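Long-range contacts in E3 SUMO-protein ligase SIZ1 (PDB 3I2D), which acts as an E3 ligase that mediates attachment of SUMO to septins and PCNA, this fragment including its PINIT domain and its SP-RING zinc finger: residues E82-V87 and E194-G199; S123-P128 and P136-F141; G94-K99 and V184-A189. All blocks are in the same frame, centred on the assembly; numbering follows the deposited sequence.

Contact 1 of 3, residues E82-V87 and E194-G199; sequences ELVMNV and EYKLFG
Glu-194 meets Val-87 where two antiparallel strands of the PINIT domain begin to pair: strand 195-204 and strand 74-90, an edge strand of its four-stranded sheet. The CA of Glu-194 makes a CA-H...O contact with Val-87 O at 3.3 Å. Tyr-195 forms a hydrogen-bonded pair with Val-87. Its O accepts from Val-87 N at 2.7 Å, and its N gives to Val-87 O. On the same face of the sheet, Val-87 CG1 meets Tyr-195 CD1 at 3.8 Å, obliquely to the ring. Lys-196 stands on the other face, in a non-hydrogen-bonded pair with Asn-86. The two side chains lie side by side and point the same way. A bend at the end of the lysine chain (chi4 64°) places NZ 3.0 Å from Asn-86 OD1, in a hydrogen bond. NZ lies 21° out of the plane of the asparagine carbonyl group. Leu-197 returns to the face of Tyr-195. Its N makes a nearly straight bond to Met-85 O (168° at the hydrogen). Its CD1 touches Val-87 CG2 at 3.6 Å, and its CD2 packs on Met-85 CE. Cys-96 and Leu-186 of the second sheet cover these apolar groups. From Leu-197 on the pairing slackens: its O accepts a weak bond from Met-85 N, and Gly-199 N gives another weak one to Leu-83 O. Leu-83 CD1 lies 3.8 Å from Gly-199 CA.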
ATOM      1  N   GLU A  82     -20.656  13.700  -7.238  1.00 69.34           N
ATOM      2  CA  GLU A  82     -21.889  13.527  -6.493  1.00 70.80           C
ATOM      3  C   GLU A  82     -21.722  12.696  -5.211  1.00 68.50           C
ATOM      4  O   GLU A  82     -22.483  12.855  -4.264  1.00 69.27           O
ATOM      5  CB  GLU A  82     -22.939  12.904  -7.415  1.00 73.63           C
ATOM      6  CG  GLU A  82     -22.437  12.697  -8.844  1.00 83.31           C
ATOM      7  CD  GLU A  82     -23.556  12.696  -9.876  1.00 91.24           C
ATOM      8  OE1 GLU A  82     -24.180  13.765 -10.071  1.00 85.52           O
ATOM      9  OE2 GLU A  82     -23.812  11.630 -10.488  1.00 91.26           O
ATOM     10  N   LEU A  83     -20.720  11.819  -5.186  1.00 70.79           N
ATOM     11  CA  LEU A  83     -20.451  10.958  -4.028  1.00 62.98           C
ATOM     12  C   LEU A  83     -19.587  11.651  -2.976  1.00 62.92           C
ATOM     13  O   LEU A  83     -18.423  11.306  -2.780  1.00 59.26           O
ATOM     14  CB  LEU A  83     -19.747   9.678  -4.478  1.00 56.52           C
ATOM     15  CG  LEU A  83     -20.508   8.374  -4.308  1.00 55.68           C
ATOM     16  CD1 LEU A  83     -19.631   7.218  -4.756  1.00 51.94           C
ATOM     17  CD2 LEU A  83     -20.903   8.209  -2.853  1.00 59.77           C
ATOM     18  N   VAL A  84     -20.154  12.643  -2.311  1.00 62.28           N
ATOM     19  CA  VAL A  84     -19.432  13.361  -1.276  1.00 57.99           C
ATOM     20  C   VAL A  84     -20.429  13.628  -0.176  1.00 60.60           C
ATOM     21  O   VAL A  84     -21.378  14.393  -0.353  1.00 68.53           O
ATOM     22  CB  VAL A  84     -18.875  14.674  -1.803  1.00 55.75           C
ATOM     23  CG1 VAL A  84     -18.175  15.431  -0.685  1.00 53.42           C
ATOM     24  CG2 VAL A  84     -17.920  14.387  -2.945  1.00 55.89           C
ATOM     25  N   MET A  85     -20.220  12.979   0.960  1.00 61.16           N
ATOM     26  CA  MET A  85     -21.130  13.121   2.087  1.00 57.71           C
ATOM     27  C   MET A  85     -20.420  13.608   3.349  1.00 57.27           C
ATOM     28  O   MET A  85     -19.190  13.611   3.441  1.00 58.04           O
ATOM     29  CB  MET A  85     -21.807  11.774   2.348  1.00 48.93           C
ATOM     30  CG  MET A  85     -22.258  11.092   1.064  1.00 48.54           C
ATOM     31  SD  MET A  85     -22.799   9.382   1.259  1.00 58.34           S
ATOM     32  CE  MET A  85     -21.266   8.532   1.597  1.00 60.75           C
ATOM     33  N   ASN A  86     -21.209  14.033   4.322  1.00 56.81           N
ATOM     34  CA  ASN A  86     -20.668  14.504   5.583  1.00 53.44           C
ATOM     35  C   ASN A  86     -21.345  13.723   6.688  1.00 53.73           C
ATOM     36  O   ASN A  86     -22.537  13.417   6.601  1.00 57.42           O
ATOM     37  CB  ASN A  86     -20.952  15.989   5.758  1.00 58.40           C
ATOM     38  CG  ASN A  86     -20.276  16.831   4.703  1.00 69.02           C
ATOM     39  OD1 ASN A  86     -19.108  17.203   4.842  1.00 70.23           O
ATOM     40  ND2 ASN A  86     -21.002  17.125   3.624  1.00 73.00           N
ATOM     41  N   VAL A  87     -20.564  13.367   7.701  1.00 48.47           N
ATOM     42  CA  VAL A  87     -21.057  12.649   8.858  1.00 44.84           C
ATOM     43  C   VAL A  87     -21.059  13.687   9.967  1.00 48.01           C
ATOM     44  O   VAL A  87     -20.038  14.324  10.244  1.00 52.62           O
ATOM     45  CB  VAL A  87     -20.131  11.476   9.225  1.00 47.19           C
ATOM     46  CG1 VAL A  87     -20.532  10.888  10.569  1.00 51.34           C
ATOM     47  CG2 VAL A  87     -20.216  10.406   8.159  1.00 47.92           C
ATOM     48  N   GLU A 194     -16.749  15.023  13.267  1.00 52.25           N
ATOM     49  CA  GLU A 194     -17.339  15.046  11.931  1.00 53.88           C
ATOM     50  C   GLU A 194     -16.440  14.301  10.952  1.00 53.80           C
ATOM     51  O   GLU A 194     -15.224  14.288  11.110  1.00 49.39           O
ATOM     52  CB  GLU A 194     -17.530  16.473  11.435  1.00 60.86           C
ATOM     53  CG  GLU A 194     -18.823  17.108  11.879  1.00 77.12           C
ATOM     54  CD  GLU A 194     -19.110  18.402  11.147  1.00 83.20           C
ATOM     55  OE1 GLU A 194     -18.250  19.312  11.204  1.00 86.82           O
ATOM     56  OE2 GLU A 194     -20.191  18.503  10.516  1.00 81.21           O
ATOM     57  N   TYR A 195     -17.041  13.672   9.947  1.00 48.08           N
ATOM     58  CA  TYR A 195     -16.274  12.938   8.951  1.00 48.15           C
ATOM     59  C   TYR A 195     -16.742  13.321   7.551  1.00 50.36           C
ATOM     60  O   TYR A 195     -17.877  13.734   7.357  1.00 46.83           O
ATOM     61  CB  TYR A 195     -16.452  11.427   9.108  1.00 43.76           C
ATOM     62  CG  TYR A 195     -16.064  10.838  10.444  1.00 39.36           C
ATOM     63  CD1 TYR A 195     -16.832  11.071  11.590  1.00 37.46           C
ATOM     64  CD2 TYR A 195     -14.959   9.999  10.549  1.00 26.61           C
ATOM     65  CE1 TYR A 195     -16.507  10.471  12.804  1.00 39.57           C
ATOM     66  CE2 TYR A 195     -14.627   9.400  11.745  1.00 40.25           C
ATOM     67  CZ  TYR A 195     -15.401   9.636  12.867  1.00 41.63           C
ATOM     68  OH  TYR A 195     -15.056   9.024  14.043  1.00 43.98           O
ATOM     69  N   LYS A 196     -15.873  13.171   6.567  1.00 48.47           N
ATOM     70  CA  LYS A 196     -16.259  13.498   5.207  1.00 51.91           C
ATOM     71  C   LYS A 196     -15.902  12.295   4.341  1.00 53.31           C
ATOM     72  O   LYS A 196     -14.818  11.728   4.473  1.00 51.33           O
ATOM     73  CB  LYS A 196     -15.526  14.761   4.735  1.00 50.57           C
ATOM     74  CG  LYS A 196     -16.164  15.439   3.542  1.00 55.76           C
ATOM     75  CD  LYS A 196     -15.508  16.780   3.265  1.00 73.24           C
ATOM     76  CE  LYS A 196     -16.146  17.509   2.075  1.00 80.73           C
ATOM     77  NZ  LYS A 196     -17.580  17.876   2.294  1.00 81.04           N
ATOM     78  N   LEU A 197     -16.825  11.884   3.478  1.00 49.38           N
ATOM     79  CA  LEU A 197     -16.573  10.747   2.612  1.00 49.13           C
ATOM     80  C   LEU A 197     -16.401  11.198   1.174  1.00 52.19           C
ATOM     81  O   LEU A 197     -16.925  12.233   0.781  1.00 55.61           O
ATOM     82  CB  LEU A 197     -17.713   9.740   2.713  1.00 45.60           C
ATOM     83  CG  LEU A 197     -17.853   9.051   4.073  1.00 49.22           C
ATOM     84  CD1 LEU A 197     -18.307  10.048   5.140  1.00 48.69           C
ATOM     85  CD2 LEU A 197     -18.865   7.938   3.949  1.00 51.93           C
ATOM     86  N   PHE A 198     -15.643  10.426   0.401  1.00 53.05           N
ATOM     87  CA  PHE A 198     -15.405  10.726  -1.003  1.00 49.23           C
ATOM     88  C   PHE A 198     -15.492   9.447  -1.803  1.00 50.85           C
ATOM     89  O   PHE A 198     -15.100   8.385  -1.334  1.00 54.83           O
ATOM     90  CB  PHE A 198     -14.018  11.301  -1.220  1.00 48.94           C
ATOM     91  CG  PHE A 198     -13.765  12.576  -0.495  1.00 56.08           C
ATOM     92  CD1 PHE A 198     -13.474  12.574   0.861  1.00 61.07           C
ATOM     93  CD2 PHE A 198     -13.790  13.783  -1.174  1.00 53.38           C
ATOM     94  CE1 PHE A 198     -13.205  13.762   1.530  1.00 64.16           C
ATOM     95  CE2 PHE A 198     -13.524  14.971  -0.518  1.00 56.10           C
ATOM     96  CZ  PHE A 198     -13.231  14.966   0.832  1.00 62.88           C
ATOM     97  N   GLY A 199     -16.015   9.556  -3.017  1.00 54.77           N
ATOM     98  CA  GLY A 199     -16.120   8.404  -3.888  1.00 53.47           C
ATOM     99  C   GLY A 199     -15.085   8.609  -4.968  1.00 52.50           C
ATOM    100  O   GLY A 199     -15.070   9.645  -5.622  1.00 55.46           O
TER

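Contact 2 of 3, residues S123-P128 and P136-F141; sequences SGMINP and PIQFPF
First torsions bring Ser-123 and Phe-139 together. Ser-123 OG is anti to the backbone N (chi1 177°), which carries it to Gln-138 O. Phe-139 CG sits beside its own backbone N (chi1 -79°), and the ring comes to lie on Ser-123 CB. The motif is an irregular loop of the PINIT domain folding back antiparallel beside the end of strand 117-125. The serine side chain is held at both CB and OG. Its CB makes a CH-pi contact over the centre of the Phe-139 ring, 3.3 Å from the centroid and 9° off the normal. Its OG gives a hydrogen bond of 3.0 Å to Gln-138 O, standing above that carbonyl plane. A backbone bond from Gln-138 N to Ser-123 O, 2.8 Å long, ties the same two residues again. An alanine in place of Phe-139 would probably open a gap beside Ser-123 CB, which would lose the ring that covers it. The other edge of this strand end is held by strand 195-204, where Gly-124 bonds to Lys-196. Farther along, Pro-128 CB packs loosely on Pro-136 CD at 4.4 Å. Next to the ring, Ser-123 OG also lies 3.9 Å from Pro-140 CD.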
ATOM      1  N   SER A 123     -13.213   7.699   3.814  1.00 44.56           N
ATOM      2  CA  SER A 123     -13.754   8.467   4.906  1.00 41.87           C
ATOM      3  C   SER A 123     -12.605   9.002   5.718  1.00 42.04           C
ATOM      4  O   SER A 123     -11.601   8.337   5.877  1.00 46.60           O
ATOM      5  CB  SER A 123     -14.634   7.591   5.777  1.00 43.57           C
ATOM      6  OG  SER A 123     -15.122   8.323   6.881  1.00 53.89           O
ATOM      7  N   GLY A 124     -12.750  10.214   6.227  1.00 45.20           N
ATOM      8  CA  GLY A 124     -11.709  10.803   7.041  1.00 44.57           C
ATOM      9  C   GLY A 124     -12.353  11.810   7.964  1.00 41.91           C
ATOM     10  O   GLY A 124     -13.493  12.196   7.747  1.00 48.09           O
ATOM     11  N   MET A 125     -11.653  12.239   9.000  1.00 48.00           N
ATOM     12  CA  MET A 125     -12.242  13.221   9.902  1.00 54.93           C
ATOM     13  C   MET A 125     -11.967  14.630   9.387  1.00 52.49           C
ATOM     14  O   MET A 125     -10.948  14.873   8.753  1.00 48.05           O
ATOM     15  CB  MET A 125     -11.655  13.098  11.309  1.00 56.81           C
ATOM     16  CG  MET A 125     -11.691  11.717  11.897  1.00 60.16           C
ATOM     17  SD  MET A 125     -10.876  11.766  13.496  1.00 70.24           S
ATOM     18  CE  MET A 125     -12.217  11.233  14.529  1.00 71.38           C
ATOM     19  N   ILE A 126     -12.883  15.554   9.661  1.00 53.29           N
ATOM     20  CA  ILE A 126     -12.712  16.934   9.254  1.00 54.66           C
ATOM     21  C   ILE A 126     -11.593  17.555  10.105  1.00 58.25           C
ATOM     22  O   ILE A 126     -10.840  18.407   9.644  1.00 62.10           O
ATOM     23  CB  ILE A 126     -14.027  17.715   9.424  1.00 53.11           C
ATOM     24  CG1 ILE A 126     -14.930  17.481   8.210  1.00 58.04           C
ATOM     25  CG2 ILE A 126     -13.754  19.198   9.527  1.00 62.39           C
ATOM     26  CD1 ILE A 126     -15.257  16.040   7.935  1.00 60.54           C
ATOM     27  N   ASN A 127     -11.477  17.106  11.346  1.00 61.07           N
ATOM     28  CA  ASN A 127     -10.443  17.606  12.240  1.00 64.11           C
ATOM     29  C   ASN A 127      -9.680  16.422  12.796  1.00 62.69           C
ATOM     30  O   ASN A 127      -9.902  16.013  13.929  1.00 63.97           O
ATOM     31  CB  ASN A 127     -11.071  18.409  13.385  1.00 72.58           C
ATOM     32  CG  ASN A 127     -11.437  19.829  12.970  1.00 85.33           C
ATOM     33  OD1 ASN A 127     -10.564  20.692  12.862  1.00 92.83           O
ATOM     34  ND2 ASN A 127     -12.727  20.075  12.718  1.00 81.50           N
ATOM     35  N   PRO A 128      -8.780  15.840  11.992  1.00 60.53           N
ATOM     36  CA  PRO A 128      -7.991  14.688  12.435  1.00 61.24           C
ATOM     37  C   PRO A 128      -6.886  15.042  13.421  1.00 69.99           C
ATOM     38  O   PRO A 128      -6.482  16.207  13.553  1.00 67.11           O
ATOM     39  CB  PRO A 128      -7.415  14.139  11.133  1.00 57.92           C
ATOM     40  CG  PRO A 128      -7.247  15.377  10.306  1.00 56.14           C
ATOM     41  CD  PRO A 128      -8.538  16.128  10.566  1.00 54.23           C
ATOM     42  N   PRO A 136      -5.828   9.978   7.517  1.00 52.99           N
ATOM     43  CA  PRO A 136      -5.844   8.517   7.693  1.00 47.91           C
ATOM     44  C   PRO A 136      -7.229   8.101   7.248  1.00 46.61           C
ATOM     45  O   PRO A 136      -8.183   8.864   7.414  1.00 44.85           O
ATOM     46  CB  PRO A 136      -5.698   8.324   9.202  1.00 42.90           C
ATOM     47  CG  PRO A 136      -5.291   9.706   9.737  1.00 45.29           C
ATOM     48  CD  PRO A 136      -5.979  10.667   8.809  1.00 50.06           C
ATOM     49  N   ILE A 137      -7.367   6.922   6.669  1.00 48.84           N
ATOM     50  CA  ILE A 137      -8.703   6.501   6.272  1.00 44.97           C
ATOM     51  C   ILE A 137      -9.413   6.062   7.539  1.00 46.10           C
ATOM     52  O   ILE A 137      -9.003   5.109   8.192  1.00 52.80           O
ATOM     53  CB  ILE A 137      -8.659   5.344   5.292  1.00 44.91           C
ATOM     54  CG1 ILE A 137      -8.089   5.833   3.961  1.00 47.87           C
ATOM     55  CG2 ILE A 137     -10.044   4.747   5.135  1.00 41.16           C
ATOM     56  CD1 ILE A 137      -7.747   4.719   2.989  1.00 40.91           C
ATOM     57  N   GLN A 138     -10.476   6.764   7.897  1.00 47.19           N
ATOM     58  CA  GLN A 138     -11.199   6.420   9.101  1.00 48.38           C
ATOM     59  C   GLN A 138     -12.690   6.707   9.052  1.00 51.11           C
ATOM     60  O   GLN A 138     -13.105   7.864   9.014  1.00 46.92           O
ATOM     61  CB  GLN A 138     -10.603   7.155  10.282  1.00 48.37           C
ATOM     62  CG  GLN A 138     -11.019   6.567  11.597  1.00 67.48           C
ATOM     63  CD  GLN A 138     -10.546   7.403  12.761  1.00 77.78           C
ATOM     64  OE1 GLN A 138     -11.039   8.512  12.981  1.00 79.41           O
ATOM     65  NE2 GLN A 138      -9.569   6.889  13.506  1.00 77.91           N
ATOM     66  N   PHE A 139     -13.475   5.629   9.049  1.00 47.95           N
ATOM     67  CA  PHE A 139     -14.928   5.679   9.051  1.00 46.01           C
ATOM     68  C   PHE A 139     -15.452   5.749  10.489  1.00 49.66           C
ATOM     69  O   PHE A 139     -14.811   5.264  11.412  1.00 60.01           O
ATOM     70  CB  PHE A 139     -15.489   4.411   8.425  1.00 44.36           C
ATOM     71  CG  PHE A 139     -15.445   4.401   6.940  1.00 45.17           C
ATOM     72  CD1 PHE A 139     -14.243   4.294   6.268  1.00 44.74           C
ATOM     73  CD2 PHE A 139     -16.617   4.522   6.204  1.00 39.92           C
ATOM     74  CE1 PHE A 139     -14.212   4.313   4.879  1.00 50.07           C
ATOM     75  CE2 PHE A 139     -16.593   4.544   4.831  1.00 39.71           C
ATOM     76  CZ  PHE A 139     -15.388   4.441   4.162  1.00 40.46           C
ATOM     77  N   PRO A 140     -16.619   6.363  10.706  1.00 50.25           N
ATOM     78  CA  PRO A 140     -17.096   6.394  12.090  1.00 48.95           C
ATOM     79  C   PRO A 140     -17.609   5.001  12.479  1.00 48.50           C
ATOM     80  O   PRO A 140     -18.130   4.283  11.636  1.00 46.86           O
ATOM     81  CB  PRO A 140     -18.212   7.430  12.044  1.00 47.98           C
ATOM     82  CG  PRO A 140     -18.740   7.289  10.646  1.00 55.42           C
ATOM     83  CD  PRO A 140     -17.460   7.208   9.842  1.00 51.90           C
ATOM     84  N   PHE A 141     -17.440   4.625  13.745  1.00 48.46           N
ATOM     85  CA  PHE A 141     -17.890   3.335  14.251  1.00 48.17           C
ATOM     86  C   PHE A 141     -18.903   3.570  15.364  1.00 51.56           C
ATOM     87  O   PHE A 141     -18.707   4.426  16.218  1.00 59.98           O
ATOM     88  CB  PHE A 141     -16.709   2.552  14.814  1.00 45.72           C
ATOM     89  CG  PHE A 141     -17.063   1.174  15.289  1.00 58.01           C
ATOM     90  CD1 PHE A 141     -16.948   0.077  14.433  1.00 60.93           C
ATOM     91  CD2 PHE A 141     -17.498   0.962  16.603  1.00 60.92           C
ATOM     92  CE1 PHE A 141     -17.256  -1.209  14.875  1.00 61.62           C
ATOM     93  CE2 PHE A 141     -17.811  -0.325  17.061  1.00 52.94           C
ATOM     94  CZ  PHE A 141     -17.690  -1.410  16.196  1.00 60.92           C
TER

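Contact 3 of 3, residues G94-K99 and V184-A189; sequences GMCSAK and VELIYA
The ring of Tyr-188 lies against the backbone of Gly-94 and its neighbours. Gly-94 O stands 3.5 Å above one face, offset toward the rim. Gly-94 CA makes a CH-pi contact over a face, 4.2 Å from the centroid. Cys-96 N lies at the ring edge, near the ring plane. The first torsion of Tyr-188 (53°) sets CG between its backbone N and carbonyl carbon, the crowded position, and the ring reaches across to the other strand. An aromatic ring laid over a glycine on the next antiparallel strand fits the arrangement called aromatic rescue of glycine. The hydroxyl is held from outside the pair, by a hydrogen bond between Tyr-188 OH and Glu-88 N.

The pairing is regular. Gly-94 with Tyr-188, Cys-96 with Leu-186 and Ala-98 with Val-184 are hydrogen-bonded pairs. The bond from Leu-186 N to Cys-96 O is 2.8 Å long and nearly straight (171°). Cys-96 SG packs on Leu-186 CB at 3.8 Å, on the same face as the tyrosine. The opposite face is more exposed. There Met-95 CB lies 4.2 Å from Ile-187 CG1, and the carboxylate of Glu-185 approaches Met-95 SD.

Strand 93-100 is one edge of this PINIT-domain sheet. Strand 182-191 is an inner strand, bonded on its other edge to strand 143-147 through the backbone of Glu-185 and Ile-187. The face of Cys-96, Leu-186 and Tyr-188 packs on Met-85 and Val-87 of strand 74-90.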
ATOM      1  N   GLY A  94     -27.757   8.584  12.738  1.00 51.48           N
ATOM      2  CA  GLY A  94     -27.748   9.617  11.729  1.00 52.53           C
ATOM      3  C   GLY A  94     -27.355   8.934  10.445  1.00 53.25           C
ATOM      4  O   GLY A  94     -26.929   7.785  10.482  1.00 61.54           O
ATOM      5  N   MET A  95     -27.499   9.601   9.311  1.00 51.16           N
ATOM      6  CA  MET A  95     -27.110   8.976   8.068  1.00 55.71           C
ATOM      7  C   MET A  95     -26.921   9.981   6.966  1.00 56.20           C
ATOM      8  O   MET A  95     -27.452  11.087   7.018  1.00 51.63           O
ATOM      9  CB  MET A  95     -28.147   7.951   7.624  1.00 62.46           C
ATOM     10  CG  MET A  95     -29.457   8.543   7.200  1.00 74.65           C
ATOM     11  SD  MET A  95     -30.523   7.262   6.532  1.00 96.51           S
ATOM     12  CE  MET A  95     -31.310   6.598   8.054  1.00 81.35           C
ATOM     13  N   CYS A  96     -26.127   9.591   5.979  1.00 52.31           N
ATOM     14  CA  CYS A  96     -25.903  10.435   4.834  1.00 57.06           C
ATOM     15  C   CYS A  96     -26.068   9.549   3.620  1.00 57.72           C
ATOM     16  O   CYS A  96     -25.725   8.367   3.632  1.00 55.11           O
ATOM     17  CB  CYS A  96     -24.521  11.085   4.872  1.00 59.63           C
ATOM     18  SG  CYS A  96     -23.205   9.972   5.237  1.00 58.49           S
ATOM     19  N   SER A  97     -26.649  10.129   2.585  1.00 58.71           N
ATOM     20  CA  SER A  97     -26.898   9.410   1.367  1.00 60.51           C
ATOM     21  C   SER A  97     -26.380  10.208   0.192  1.00 61.08           C
ATOM     22  O   SER A  97     -25.999  11.374   0.315  1.00 63.30           O
ATOM     23  CB  SER A  97     -28.401   9.174   1.211  1.00 66.28           C
ATOM     24  OG  SER A  97     -29.113  10.400   1.285  1.00 69.47           O
ATOM     25  N   ALA A  98     -26.363   9.560  -0.954  1.00 59.19           N
ATOM     26  CA  ALA A  98     -25.918  10.198  -2.165  1.00 64.69           C
ATOM     27  C   ALA A  98     -26.493   9.397  -3.311  1.00 67.67           C
ATOM     28  O   ALA A  98     -26.648   8.177  -3.227  1.00 66.27           O
ATOM     29  CB  ALA A  98     -24.402  10.210  -2.235  1.00 63.73           C
ATOM     30  N   LYS A  99     -26.854  10.107  -4.367  1.00 71.60           N
ATOM     31  CA  LYS A  99     -27.388   9.479  -5.555  1.00 74.27           C
ATOM     32  C   LYS A  99     -26.460   9.981  -6.643  1.00 76.85           C
ATOM     33  O   LYS A  99     -26.061  11.158  -6.640  1.00 73.95           O
ATOM     34  CB  LYS A  99     -28.827   9.932  -5.801  1.00 75.10           C
ATOM     35  CG  LYS A  99     -29.809   9.471  -4.727  1.00 83.61           C
ATOM     36  CD  LYS A  99     -31.221   9.984  -4.997  1.00 85.80           C
ATOM     37  CE  LYS A  99     -32.237   9.411  -4.016  1.00 87.43           C
ATOM     38  NZ  LYS A  99     -31.970   9.818  -2.608  1.00 90.68           N
ATOM     39  N   VAL A 184     -26.117   5.373  -2.476  1.00 65.17           N
ATOM     40  CA  VAL A 184     -25.220   4.964  -1.412  1.00 60.33           C
ATOM     41  C   VAL A 184     -25.726   5.560  -0.122  1.00 57.62           C
ATOM     42  O   VAL A 184     -26.080   6.732  -0.074  1.00 56.94           O
ATOM     43  CB  VAL A 184     -23.806   5.488  -1.640  1.00 58.81           C
ATOM     44  CG1 VAL A 184     -22.921   5.088  -0.477  1.00 61.35           C
ATOM     45  CG2 VAL A 184     -23.260   4.938  -2.933  1.00 68.95           C
ATOM     46  N   GLU A 185     -25.753   4.761   0.932  1.00 56.95           N
ATOM     47  CA  GLU A 185     -26.215   5.272   2.206  1.00 59.95           C
ATOM     48  C   GLU A 185     -25.333   4.790   3.351  1.00 58.35           C
ATOM     49  O   GLU A 185     -25.070   3.594   3.482  1.00 58.10           O
ATOM     50  CB  GLU A 185     -27.652   4.830   2.435  1.00 70.75           C
ATOM     51  CG  GLU A 185     -28.377   5.604   3.512  1.00 85.23           C
ATOM     52  CD  GLU A 185     -29.854   5.250   3.566  1.00 95.63           C
ATOM     53  OE1 GLU A 185     -30.545   5.409   2.527  1.00100.98           O
ATOM     54  OE2 GLU A 185     -30.319   4.811   4.643  1.00 93.41           O
ATOM     55  N   LEU A 186     -24.853   5.733   4.158  1.00 52.66           N
ATOM     56  CA  LEU A 186     -24.031   5.403   5.318  1.00 51.08           C
ATOM     57  C   LEU A 186     -24.822   5.711   6.583  1.00 49.91           C
ATOM     58  O   LEU A 186     -25.230   6.845   6.820  1.00 54.25           O
ATOM     59  CB  LEU A 186     -22.739   6.221   5.352  1.00 46.96           C
ATOM     60  CG  LEU A 186     -21.886   5.971   6.606  1.00 40.76           C
ATOM     61  CD1 LEU A 186     -21.158   4.634   6.508  1.00 31.88           C
ATOM     62  CD2 LEU A 186     -20.878   7.093   6.750  1.00 45.98           C
ATOM     63  N   ILE A 187     -25.044   4.690   7.387  1.00 45.89           N
ATOM     64  CA  ILE A 187     -25.761   4.858   8.628  1.00 41.81           C
ATOM     65  C   ILE A 187     -24.739   4.802   9.753  1.00 46.70           C
ATOM     66  O   ILE A 187     -24.003   3.825   9.878  1.00 43.99           O
ATOM     67  CB  ILE A 187     -26.765   3.729   8.835  1.00 45.36           C
ATOM     68  CG1 ILE A 187     -27.795   3.747   7.704  1.00 44.96           C
ATOM     69  CG2 ILE A 187     -27.434   3.873  10.190  1.00 38.70           C
ATOM     70  CD1 ILE A 187     -28.835   2.680   7.845  1.00 47.08           C
ATOM     71  N   TYR A 188     -24.680   5.855  10.560  1.00 45.33           N
ATOM     72  CA  TYR A 188     -23.754   5.894  11.680  1.00 41.72           C
ATOM     73  C   TYR A 188     -24.486   6.206  12.975  1.00 44.84           C
ATOM     74  O   TYR A 188     -25.691   6.486  12.973  1.00 45.47           O
ATOM     75  CB  TYR A 188     -22.679   6.938  11.421  1.00 44.38           C
ATOM     76  CG  TYR A 188     -23.223   8.298  11.080  1.00 41.01           C
ATOM     77  CD1 TYR A 188     -23.355   9.282  12.052  1.00 38.81           C
ATOM     78  CD2 TYR A 188     -23.598   8.602   9.774  1.00 41.89           C
ATOM     79  CE1 TYR A 188     -23.849  10.555  11.724  1.00 48.12           C
ATOM     80  CE2 TYR A 188     -24.088   9.861   9.437  1.00 43.59           C
ATOM     81  CZ  TYR A 188     -24.213  10.835  10.415  1.00 45.14           C
ATOM     82  OH  TYR A 188     -24.719  12.071  10.087  1.00 41.03           O
ATOM     83  N   ALA A 189     -23.753   6.166  14.081  1.00 48.16           N
ATOM     84  CA  ALA A 189     -24.339   6.432  15.391  1.00 48.62           C
ATOM     85  C   ALA A 189     -23.300   6.805  16.430  1.00 48.10           C
ATOM     86  O   ALA A 189     -22.195   6.294  16.413  1.00 54.73           O
ATOM     87  CB  ALA A 189     -25.102   5.208  15.873  1.00 39.07           C
TER

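How the contacts relate
All three contacts lie in the PINIT domain, away from the zinc site. Contacts 1 and 3 are antiparallel strand pairs in two different sheets. Each has one face in the core between the sheets, where Leu-197 CD2 touches Leu-186 CD2 at 3.6 Å, and one toward the surface. Their outer faces differ. Contact 1 carries a lysine-asparagine bond there, contact 3 a methionine beside a glutamate. Contact 2 shares a sheet with contact 1, since strands 195-204 and 117-125 are neighbours. It joins a loop to a strand end, and relies on one serine and a ring more than on repeated backbone bonds. It is partly buried, with no fully exposed residue among those that touch. Pro-140 of contact 2 reaches Tyr-188 of contact 3.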